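Local coordinates for Polyphosphate:AMP phosphotransferase (Pseudomonas aeruginosa PAO1, PDB 3CZP), which transfers phosphate from inorganic polyphosphate to AMP to make ADP, and less efficiently to GMP, using magnesium and working as a homodimer, at the interface of chains A and B. Residues are numbered along the deposited sequence; one frame, centred on the assembly and turned at random. Chains: chain A/B, Putative polyphosphate kinase 2.

Contact 1: the interface of chains A and B. Residues chain A 430, 432; chain B 24, 27.
The phenol end of A:Tyr430 packs against the side chain of B:Glu27. This joins a loop of the second PPK2 domain of chain A to helix 15-39 in the first PPK2 domain of chain B. The methylenes of B:Glu27 lie on one side of the ring, above its CZ-OH end rather than its centre. CZ of A:Tyr430 is 3.3 Å from CB of B:Glu27, and CE2 is 3.6 Å from CG of B:Glu27. The two side chains cross at about a right angle. B:Glu27 has its CG anti to the carbonyl carbon, and the chain then bends at chi2 (-43°). This fold brings the carboxylate back over the same side. OE1 of B:Glu27 ends 3.5 Å above the A:Tyr430 ring plane, towards the rim.

The polar rim begins at that oxygen. A:Arg432, from the same chain as the tyrosine, reaches it with a side chain extended from CG to NE. Its guanidinium NH2 forms a salt bridge and hydrogen bond of 2.8 Å to OE1 of B:Glu27. The bond is bent, 137° at the hydrogen. It uses the syn lone pair of OE1, and the oxygen sits 25° out of the guanidinium plane. A weak second bond runs from NH1 to the same oxygen. The guanidinium would favour a charged carboxylate; the ring face beneath OE1 would not. Further out, OE1 of B:Glu24, one helical turn earlier, stops 4.0 Å from OH of A:Tyr430.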
# COMPACT_ATOMS: atom_id res chain seq x y z
N TYR A 430 -31.77 -9.33 -15.76
CA TYR A 430 -30.69 -9.01 -14.82
C TYR A 430 -29.78 -7.88 -15.31
O TYR A 430 -29.12 -7.99 -16.35
CB TYR A 430 -29.90 -10.29 -14.47
CG TYR A 430 -30.71 -11.30 -13.66
CD1 TYR A 430 -31.32 -10.93 -12.46
CD2 TYR A 430 -30.88 -12.61 -14.10
CE1 TYR A 430 -32.07 -11.83 -11.72
CE2 TYR A 430 -31.62 -13.53 -13.37
CZ TYR A 430 -32.22 -13.13 -12.18
OH TYR A 430 -32.97 -14.03 -11.44
N ARG A 432 -26.99 -6.51 -14.25
CA ARG A 432 -25.52 -6.63 -14.29
C ARG A 432 -25.02 -6.91 -15.73
O ARG A 432 -23.86 -6.64 -16.05
CB ARG A 432 -25.02 -7.69 -13.29
CG ARG A 432 -25.25 -9.13 -13.72
CD ARG A 432 -24.87 -10.14 -12.65
NE ARG A 432 -25.13 -11.51 -13.10
CZ ARG A 432 -26.30 -12.16 -13.00
NH1 ARG A 432 -27.36 -11.59 -12.44
NH2 ARG A 432 -26.40 -13.40 -13.46
N GLU B 24 -32.94 -18.75 -7.24
CA GLU B 24 -33.33 -17.36 -7.07
C GLU B 24 -32.35 -16.58 -6.17
O GLU B 24 -32.12 -15.39 -6.43
CB GLU B 24 -34.74 -17.22 -6.54
CG GLU B 24 -35.84 -17.88 -7.43
CD GLU B 24 -35.80 -17.45 -8.92
OE1 GLU B 24 -35.38 -16.31 -9.25
OE2 GLU B 24 -36.20 -18.28 -9.77
N GLU B 27 -28.99 -15.55 -8.09
CA GLU B 27 -29.26 -14.45 -9.00
C GLU B 27 -29.48 -13.13 -8.27
O GLU B 27 -29.00 -12.08 -8.69
CB GLU B 27 -30.48 -14.75 -9.85
CG GLU B 27 -30.23 -15.83 -10.91
CD GLU B 27 -28.89 -15.66 -11.63
OE1 GLU B 27 -28.52 -14.49 -11.92
OE2 GLU B 27 -28.21 -16.70 -11.89

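Contact 2: the interface of chains A and B. Residues chain A 318, 321, 329, 331; chain B 64, 69-70.
B:Pro69 sets its ring against A:Ile331, A:Thr321, A:Tyr329 and A:Arg318. The setting is the P-loop kinase fold of the PPK2 family. A:Arg318 and A:Thr321 belong to helix 313-321, which starts at the end of the Walker A loop of the second domain. B:Asn64 is on the equivalent helix, 56-66, of the first domain.

A:Ile331 gives both of its branches to the contact. Its CD1 meets CB of B:Pro69 at 3.7 Å. Its CG2 branch turns to the next residue and lies 3.7 Å from CG of B:Arg70. CG1 is anti to the carbonyl carbon (chi1 -53°), which sends the long branch to the proline and the short one to the arginine. The aliphatic part of A:Arg318 crosses the proline at about a right angle, with CG 3.9 Å from CD of B:Pro69. The hydroxyl OG1 of A:Thr321 lies 3.7 Å from CG of B:Pro69. The phenol OH of A:Tyr329 comes to 3.9 Å from CB of B:Asn64, and their ring and amide planes are nearly perpendicular. Water 1 links the A:Thr321 hydroxyl to the backbone O of B:Asn64 across the interface.

Contacts within chain A help to position these groups. A:Thr321 OG1 donates a 3.1 Å hydrogen bond to the backbone O of A:Arg318, one turn back in the helix. The methyl CG2 of A:Thr321 rests 3.6 Å above one face of the A:Tyr329 ring, towards its rim.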
# COMPACT_ATOMS: atom_id res chain seq x y z
N ARG A 318 -14.30 -18.24 -13.25
CA ARG A 318 -14.99 -18.86 -12.12
C ARG A 318 -14.88 -20.39 -12.12
O ARG A 318 -14.95 -21.00 -11.07
CB ARG A 318 -16.46 -18.45 -12.04
CG ARG A 318 -16.97 -18.33 -10.55
CD ARG A 318 -18.42 -18.68 -10.41
NE ARG A 318 -18.67 -20.09 -10.68
CZ ARG A 318 -19.87 -20.61 -10.95
NH1 ARG A 318 -20.96 -19.85 -11.01
NH2 ARG A 318 -19.98 -21.91 -11.18
N THR A 321 -11.77 -20.89 -10.25
CA THR A 321 -11.91 -20.62 -8.80
C THR A 321 -12.72 -21.74 -8.14
O THR A 321 -12.45 -22.06 -6.99
CB THR A 321 -12.53 -19.19 -8.46
OG1 THR A 321 -13.82 -19.04 -9.02
CG2 THR A 321 -11.67 -18.05 -8.99
N TYR A 329 -6.53 -17.96 -3.61
CA TYR A 329 -6.42 -17.15 -4.80
C TYR A 329 -6.84 -15.73 -4.47
O TYR A 329 -7.40 -15.46 -3.40
CB TYR A 329 -7.18 -17.75 -6.00
CG TYR A 329 -8.67 -17.91 -5.77
CD1 TYR A 329 -9.50 -16.79 -5.74
CD2 TYR A 329 -9.24 -19.17 -5.55
CE1 TYR A 329 -10.83 -16.90 -5.52
CE2 TYR A 329 -10.62 -19.29 -5.32
CZ TYR A 329 -11.39 -18.16 -5.32
OH TYR A 329 -12.73 -18.22 -5.07
N ILE A 331 -8.30 -12.48 -6.99
CA ILE A 331 -8.66 -12.03 -8.31
C ILE A 331 -8.62 -10.51 -8.33
O ILE A 331 -9.20 -9.86 -7.44
CB ILE A 331 -10.05 -12.50 -8.71
CG1 ILE A 331 -10.19 -14.03 -8.55
CG2 ILE A 331 -10.37 -12.05 -10.12
CD1 ILE A 331 -11.61 -14.48 -8.81
N ASN B 64 -18.63 -17.90 -2.84
CA ASN B 64 -17.84 -17.49 -4.02
C ASN B 64 -18.18 -18.23 -5.31
O ASN B 64 -17.63 -17.96 -6.36
CB ASN B 64 -16.36 -17.60 -3.72
CG ASN B 64 -15.89 -16.46 -2.90
OD1 ASN B 64 -15.56 -15.40 -3.43
ND2 ASN B 64 -15.90 -16.63 -1.59
N PRO B 69 -16.57 -13.94 -7.48
CA PRO B 69 -15.36 -13.82 -6.71
C PRO B 69 -14.47 -12.66 -7.14
O PRO B 69 -13.63 -12.25 -6.39
CB PRO B 69 -14.67 -15.18 -6.95
CG PRO B 69 -15.14 -15.62 -8.29
CD PRO B 69 -16.57 -15.16 -8.31
N ARG B 70 -14.63 -12.14 -8.36
CA ARG B 70 -13.87 -10.97 -8.78
C ARG B 70 -14.12 -9.73 -7.89
O ARG B 70 -13.35 -8.79 -7.95
CB ARG B 70 -14.19 -10.61 -10.24
CG ARG B 70 -13.87 -11.66 -11.22
CD ARG B 70 -14.19 -11.18 -12.64
NE ARG B 70 -15.61 -11.35 -12.91
CZ ARG B 70 -16.22 -11.03 -14.04
NH1 ARG B 70 -15.54 -10.52 -15.06
NH2 ARG B 70 -17.53 -11.24 -14.15
O HOH W 1 -15.64 -20.08 -7.21

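Contact 3: the interface of chains A and B. Residues chain A 318, 322; chain B 26, 61, 64-65, 67, 69.
A:Arg318 and A:Asp322 press together on B:Glu65, near the end of helix 56-66 of chain B. The ion pair of the site lies within chain A. NH2 of A:Arg318 makes a salt bridge and hydrogen bond of 2.8 Å to the syn lone pair of OD2 of A:Asp322, 160° at the hydrogen and in the guanidinium plane. NE adds weak bonds to both oxygens. The pairing should limit rotation of the guanidinium.

Packing across the interface uses the same pair. CG of B:Glu65 lies over the rim of one A:Arg318 guanidinium face, 3.9 Å above the plane. The same CG is 3.7 Å from OD1 of A:Asp322. B:Glu65 has CG anti to its backbone nitrogen (chi1 174°) and an extended chain, which lays its methylenes along the ion pair. OE2 of B:Glu65 is 4.3 Å from NH2 of A:Arg318, a possible weak attraction, but also 4.6 Å from the like-charged OD2 of A:Asp322. NH1 of A:Arg318 lies 3.1 Å from the backbone O of B:Glu65, a close contact and not a hydrogen bond, because the N-H points elsewhere. B:Arg26 brings its guanidinium up to the NH1 side of A:Arg318.

Water 2 joins OD1 of A:Asp322 to the backbone O of B:Asn64. Water 3 lies between NZ of B:Lys61, 3.1 Å away, and the backbone O of A:Asp322.

The site fits the second domain of one subunit to the first of the other and so supports the homodimer.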
# COMPACT_ATOMS: atom_id res chain seq x y z
N ARG A 318 -14.30 -18.24 -13.25
CA ARG A 318 -14.99 -18.86 -12.12
C ARG A 318 -14.88 -20.39 -12.12
O ARG A 318 -14.95 -21.00 -11.07
CB ARG A 318 -16.46 -18.45 -12.04
CG ARG A 318 -16.97 -18.33 -10.55
CD ARG A 318 -18.42 -18.68 -10.41
NE ARG A 318 -18.67 -20.09 -10.68
CZ ARG A 318 -19.87 -20.61 -10.95
NH1 ARG A 318 -20.96 -19.85 -11.01
NH2 ARG A 318 -19.98 -21.91 -11.18
N ASP A 322 -13.69 -22.30 -8.88
CA ASP A 322 -14.56 -23.40 -8.41
C ASP A 322 -13.77 -24.61 -7.97
O ASP A 322 -14.21 -25.37 -7.12
CB ASP A 322 -15.52 -23.83 -9.53
CG ASP A 322 -16.79 -22.94 -9.66
OD1 ASP A 322 -17.03 -22.01 -8.85
OD2 ASP A 322 -17.60 -23.21 -10.59
N ARG B 26 -28.97 -17.03 -5.62
CA ARG B 26 -27.74 -16.68 -6.29
C ARG B 26 -27.89 -15.56 -7.35
O ARG B 26 -27.01 -14.70 -7.47
CB ARG B 26 -27.02 -17.91 -6.81
CG ARG B 26 -27.65 -18.66 -7.92
CD ARG B 26 -26.58 -19.30 -8.78
NE ARG B 26 -26.22 -20.64 -8.38
CZ ARG B 26 -25.01 -21.20 -8.50
NH1 ARG B 26 -24.84 -22.46 -8.15
NH2 ARG B 26 -23.98 -20.54 -8.96
N LYS B 61 -16.57 -20.92 0.45
CA LYS B 61 -16.39 -21.44 -0.92
C LYS B 61 -17.67 -21.35 -1.73
O LYS B 61 -17.66 -20.85 -2.84
CB LYS B 61 -15.87 -22.90 -0.92
CG LYS B 61 -15.34 -23.36 -2.32
CD LYS B 61 -14.74 -24.72 -2.28
CE LYS B 61 -14.58 -25.28 -3.69
NZ LYS B 61 -13.63 -26.40 -3.63
N ASN B 64 -18.63 -17.90 -2.84
CA ASN B 64 -17.84 -17.49 -4.02
C ASN B 64 -18.18 -18.23 -5.31
O ASN B 64 -17.63 -17.96 -6.36
CB ASN B 64 -16.36 -17.60 -3.72
CG ASN B 64 -15.89 -16.46 -2.90
OD1 ASN B 64 -15.56 -15.40 -3.43
ND2 ASN B 64 -15.90 -16.63 -1.59
N GLU B 65 -19.05 -19.22 -5.21
CA GLU B 65 -19.56 -19.87 -6.39
C GLU B 65 -20.90 -19.24 -6.78
O GLU B 65 -21.18 -19.09 -7.97
CB GLU B 65 -19.66 -21.38 -6.15
CG GLU B 65 -20.31 -22.13 -7.24
CD GLU B 65 -20.56 -23.57 -6.84
OE1 GLU B 65 -20.36 -23.88 -5.63
OE2 GLU B 65 -20.96 -24.35 -7.74
N MSE B 67 -21.85 -16.05 -5.80
CA MSE B 67 -21.54 -14.66 -6.12
C MSE B 67 -20.29 -14.60 -7.00
O MSE B 67 -19.72 -15.64 -7.37
CB MSE B 67 -21.34 -13.86 -4.83
CG MSE B 67 -22.49 -13.97 -3.84
SE MSE B 67 -22.12 -13.17 -2.13
CE MSE B 67 -22.56 -11.42 -2.74
N PRO B 69 -16.57 -13.94 -7.48
CA PRO B 69 -15.36 -13.82 -6.71
C PRO B 69 -14.47 -12.66 -7.14
O PRO B 69 -13.63 -12.25 -6.39
CB PRO B 69 -14.67 -15.18 -6.95
CG PRO B 69 -15.14 -15.62 -8.29
CD PRO B 69 -16.57 -15.16 -8.31
O HOH W 2 -15.64 -20.08 -7.21
O HOH W 3 -14.21 -28.38 -5.88

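Contacts 2 and 3 are neighbours, with C-alpha centres about 6 Å apart. They share A:Arg318, B:Asn64 and B:Pro69, and one water occupies both. Helix 313-321 of chain A and helix 56-66 of chain B run through both. Contact 1 lies further out, about 14 Å from contact 3 and 18 Å from contact 2. Helix 15-39 of chain B links contacts 1 and 3. Each contact pairs the second PPK2 domain of A with the first of B, and the two-fold axis repeats it. This agrees with a role for the apparently inactive first domain in dimerization.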